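Local atomic coordinates of SusD homolog (Bacteroides thetaiotaomicron, PDB entry 4MRU), a protein that probably binds mucin O-glycans at the outer membrane, as a SusD-like lipoprotein of a gut bacterium. Residues D150-V155 with V500-K505. Numbering follows the deposited sequence.
Sequences DSQKDV and VWWDRK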
ATOM      1  N   ASP A 150     -16.076 -12.370  -7.282  1.00 22.09           N
ATOM      2  CA  ASP A 150     -16.059 -11.595  -8.514  1.00 20.95           C
ATOM      3  C   ASP A 150     -14.658 -11.603  -9.121  1.00 22.86           C
ATOM      4  O   ASP A 150     -13.661 -11.584  -8.406  1.00 21.23           O
ATOM      5  CB  ASP A 150     -16.413 -10.144  -8.292  1.00 22.51           C
ATOM      6  CG  ASP A 150     -17.847  -9.910  -7.756  1.00 25.70           C
ATOM      7  OD1 ASP A 150     -18.695 -10.814  -7.779  1.00 28.44           O
ATOM      8  OD2 ASP A 150     -18.079  -8.757  -7.294  1.00 26.85           O
ATOM      9  N   SER A 151     -14.594 -11.508 -10.441  1.00 20.66           N
ATOM     10  CA  SER A 151     -13.324 -11.247 -11.094  1.00 20.22           C
ATOM     11  C   SER A 151     -12.739  -9.916 -10.619  1.00 20.69           C
ATOM     12  O   SER A 151     -13.469  -9.001 -10.248  1.00 19.87           O
ATOM     13  CB  SER A 151     -13.474 -11.273 -12.610  1.00 21.96           C
ATOM     14  OG  SER A 151     -14.121 -10.127 -13.119  1.00 24.19           O
ATOM     15  N   GLN A 152     -11.403  -9.799 -10.632  1.00 21.91           N
ATOM     16  CA  GLN A 152     -10.814  -8.526 -10.235  1.00 20.62           C
ATOM     17  C   GLN A 152     -11.330  -7.403 -11.135  1.00 18.93           C
ATOM     18  O   GLN A 152     -11.622  -6.296 -10.651  1.00 19.20           O
ATOM     19  CB  GLN A 152      -9.304  -8.557 -10.277  1.00 19.87           C
ATOM     20  CG  GLN A 152      -8.650  -7.266  -9.853  1.00 18.77           C
ATOM     21  CD  GLN A 152      -7.128  -7.354  -9.801  1.00 19.00           C
ATOM     22  OE1 GLN A 152      -6.466  -7.364 -10.830  1.00 20.94           O
ATOM     23  NE2 GLN A 152      -6.567  -7.410  -8.590  1.00 19.12           N
ATOM     24  N   LYS A 153     -11.494  -7.681 -12.420  1.00 20.31           N
ATOM     25  CA  LYS A 153     -12.027  -6.644 -13.324  1.00 21.11           C
ATOM     26  C   LYS A 153     -13.405  -6.183 -12.855  1.00 19.30           C
ATOM     27  O   LYS A 153     -13.700  -4.972 -12.837  1.00 21.16           O
ATOM     28  CB  LYS A 153     -12.097  -7.144 -14.769  1.00 25.87           C
ATOM     29  CG  LYS A 153     -12.639  -6.094 -15.721  1.00 32.38           C
ATOM     30  CD  LYS A 153     -12.986  -6.597 -17.090  1.00 40.78           C
ATOM     31  CE  LYS A 153     -11.892  -6.436 -18.136  1.00 57.75           C
ATOM     32  NZ  LYS A 153     -12.515  -6.283 -19.489  1.00 67.97           N
ATOM     33  N   ASP A 154     -14.255  -7.132 -12.522  1.00 20.64           N
ATOM     34  CA  ASP A 154     -15.612  -6.804 -12.059  1.00 25.89           C
ATOM     35  C   ASP A 154     -15.598  -6.134 -10.699  1.00 23.00           C
ATOM     36  O   ASP A 154     -16.447  -5.257 -10.424  1.00 22.71           O
ATOM     37  CB  ASP A 154     -16.508  -8.042 -12.026  1.00 26.83           C
ATOM     38  CG  ASP A 154     -16.931  -8.498 -13.437  1.00 32.90           C
ATOM     39  OD1 ASP A 154     -16.817  -7.744 -14.418  1.00 31.92           O
ATOM     40  OD2 ASP A 154     -17.408  -9.613 -13.536  1.00 31.68           O
ATOM     41  N   VAL A 155     -14.645  -6.492  -9.850  1.00 19.59           N
ATOM     42  CA  VAL A 155     -14.530  -5.743  -8.607  1.00 19.78           C
ATOM     43  C   VAL A 155     -14.202  -4.265  -8.870  1.00 21.26           C
ATOM     44  O   VAL A 155     -14.861  -3.388  -8.306  1.00 19.65           O
ATOM     45  CB  VAL A 155     -13.499  -6.339  -7.661  1.00 21.25           C
ATOM     46  CG1 VAL A 155     -13.383  -5.484  -6.421  1.00 23.65           C
ATOM     47  CG2 VAL A 155     -13.927  -7.739  -7.244  1.00 22.69           C
ATOM     48  N   VAL A 500      -2.248 -11.224 -10.877  1.00 20.07           N
ATOM     49  CA  VAL A 500      -3.610 -10.687 -10.855  1.00 17.67           C
ATOM     50  C   VAL A 500      -3.882  -9.956 -12.174  1.00 17.86           C
ATOM     51  O   VAL A 500      -2.945  -9.578 -12.886  1.00 19.17           O
ATOM     52  CB  VAL A 500      -3.889  -9.764  -9.624  1.00 16.20           C
ATOM     53  CG1 VAL A 500      -3.528 -10.495  -8.305  1.00 18.75           C
ATOM     54  CG2 VAL A 500      -3.145  -8.472  -9.723  1.00 18.33           C
ATOM     55  N   TRP A 501      -5.166  -9.678 -12.429  1.00 18.69           N
ATOM     56  CA  TRP A 501      -5.586  -9.164 -13.741  1.00 20.14           C
ATOM     57  C   TRP A 501      -4.881  -7.872 -14.167  1.00 17.73           C
ATOM     58  O   TRP A 501      -4.516  -7.751 -15.320  1.00 18.37           O
ATOM     59  CB  TRP A 501      -7.119  -8.979 -13.766  1.00 20.18           C
ATOM     60  CG  TRP A 501      -7.625  -8.210 -14.952  1.00 19.49           C
ATOM     61  CD1 TRP A 501      -7.709  -8.636 -16.236  1.00 23.00           C
ATOM     62  CD2 TRP A 501      -8.136  -6.881 -14.930  1.00 18.56           C
ATOM     63  NE1 TRP A 501      -8.232  -7.639 -17.034  1.00 20.62           N
ATOM     64  CE2 TRP A 501      -8.470  -6.540 -16.247  1.00 22.36           C
ATOM     65  CE3 TRP A 501      -8.330  -5.933 -13.921  1.00 22.31           C
ATOM     66  CZ2 TRP A 501      -9.025  -5.307 -16.574  1.00 21.64           C
ATOM     67  CZ3 TRP A 501      -8.853  -4.680 -14.264  1.00 19.25           C
ATOM     68  CH2 TRP A 501      -9.206  -4.404 -15.574  1.00 21.18           C
ATOM     69  N   TRP A 502      -4.674  -6.907 -13.287  1.00 16.55           N
ATOM     70  CA  TRP A 502      -4.043  -5.662 -13.733  1.00 17.37           C
ATOM     71  C   TRP A 502      -2.511  -5.771 -13.937  1.00 19.40           C
ATOM     72  O   TRP A 502      -1.928  -4.834 -14.443  1.00 19.92           O
ATOM     73  CB  TRP A 502      -4.352  -4.471 -12.808  1.00 17.83           C
ATOM     74  CG  TRP A 502      -4.145  -4.639 -11.299  1.00 17.56           C
ATOM     75  CD1 TRP A 502      -5.113  -4.665 -10.373  1.00 18.31           C
ATOM     76  CD2 TRP A 502      -2.909  -4.706 -10.576  1.00 17.23           C
ATOM     77  NE1 TRP A 502      -4.592  -4.781  -9.128  1.00 17.53           N
ATOM     78  CE2 TRP A 502      -3.228  -4.840  -9.230  1.00 16.56           C
ATOM     79  CE3 TRP A 502      -1.577  -4.727 -10.949  1.00 18.49           C
ATOM     80  CZ2 TRP A 502      -2.276  -4.946  -8.243  1.00 19.62           C
ATOM     81  CZ3 TRP A 502      -0.607  -4.842  -9.954  1.00 18.33           C
ATOM     82  CH2 TRP A 502      -0.968  -4.976  -8.626  1.00 17.30           C
ATOM     83  N   ASP A 503      -1.888  -6.867 -13.494  1.00 17.66           N
ATOM     84  CA  ASP A 503      -0.429  -7.020 -13.528  1.00 18.20           C
ATOM     85  C   ASP A 503      -0.043  -7.583 -14.871  1.00 19.20           C
ATOM     86  O   ASP A 503       0.114  -8.824 -15.058  1.00 21.21           O
ATOM     87  CB  ASP A 503       0.036  -7.905 -12.361  1.00 20.97           C
ATOM     88  CG  ASP A 503       1.537  -8.101 -12.310  1.00 25.43           C
ATOM     89  OD1 ASP A 503       2.238  -7.500 -13.163  1.00 20.76           O
ATOM     90  OD2 ASP A 503       1.993  -8.871 -11.416  1.00 22.11           O
ATOM     91  N   ARG A 504       0.027  -6.686 -15.848  1.00 18.61           N
ATOM     92  CA  ARG A 504       0.179  -7.096 -17.257  1.00 18.96           C
ATOM     93  C   ARG A 504       1.347  -6.425 -17.949  1.00 20.92           C
ATOM     94  O   ARG A 504       1.576  -6.659 -19.108  1.00 23.73           O
ATOM     95  CB  ARG A 504      -1.093  -6.766 -18.041  1.00 19.25           C
ATOM     96  CG  ARG A 504      -2.381  -7.259 -17.411  1.00 19.96           C
ATOM     97  CD  ARG A 504      -3.567  -7.185 -18.391  1.00 20.11           C
ATOM     98  NE  ARG A 504      -3.670  -8.419 -19.179  1.00 23.58           N
ATOM     99  CZ  ARG A 504      -4.255  -9.546 -18.761  1.00 24.85           C
ATOM    100  NH1 ARG A 504      -4.792  -9.644 -17.548  1.00 24.63           N
ATOM    101  NH2 ARG A 504      -4.270 -10.591 -19.537  1.00 29.33           N
ATOM    102  N   LYS A 505       2.095  -5.570 -17.267  1.00 21.75           N
ATOM    103  CA  LYS A 505       3.246  -4.935 -17.923  1.00 23.87           C
ATOM    104  C   LYS A 505       4.222  -5.997 -18.514  1.00 26.28           C
ATOM    105  O   LYS A 505       4.607  -6.923 -17.817  1.00 26.81           O
ATOM    106  CB  LYS A 505       3.969  -4.038 -16.936  1.00 22.03           C
ATOM    107  CG  LYS A 505       5.096  -3.245 -17.567  1.00 22.23           C
ATOM    108  CD  LYS A 505       5.831  -2.376 -16.567  1.00 25.63           C
ATOM    109  CE  LYS A 505       6.909  -1.609 -17.302  1.00 34.08           C
ATOM    110  NZ  LYS A 505       7.652  -0.697 -16.424  1.00 37.94           N
TER
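One face of the Trp501 indole is overlaid by the aliphatic part of Lys153: CB sits 3.8 Å from the centroid of the six-membered ring and only 3° off its normal, a CH-pi contact. With CG anti to the backbone N (chi1 -180°), the lysine chain continues across the same ring, then bends at chi3, and its CE comes to 3.5 Å from Trp501 CZ2. At the edge of this indole, near its plane, lies Gln152 OE1. The Trp502 ring, in turn, carries Val500 CG2 over the centre of one face, and the Gln152 amide lies almost parallel to it, the two planes 4° apart, with OE1 3.1 Å from Trp502 CD1. The Gln152 chain reaches there extended as far as CD, and its OE1 accepts from Trp502 N at 3.1 Å, the donor nearly in line with the C=O.

The backbone N-H of Trp502 belongs to a type I beta turn, Val500 to Asp503, in the loop that follows helix 473-486. The turn packs against the first turn of helix 152-173 in this mainly helical, TPR-like SusD fold. Ser151 is the N-cap of that helix, its OG accepting from Asp154 N at 3.1 Å, while Glu486 takes the N-H groups of Gln152 and Lys153 on its two carboxylate oxygens. Within the loop, Arg504 NH1 donates to Trp501 O at 2.9 Å, in the carbonyl plane on a lone pair, and also to Glu486 O. Trp502 NE1 is hydrogen-bonded to Asp123 OD1, on helix 104-125, which the Gln152 side chain also touches.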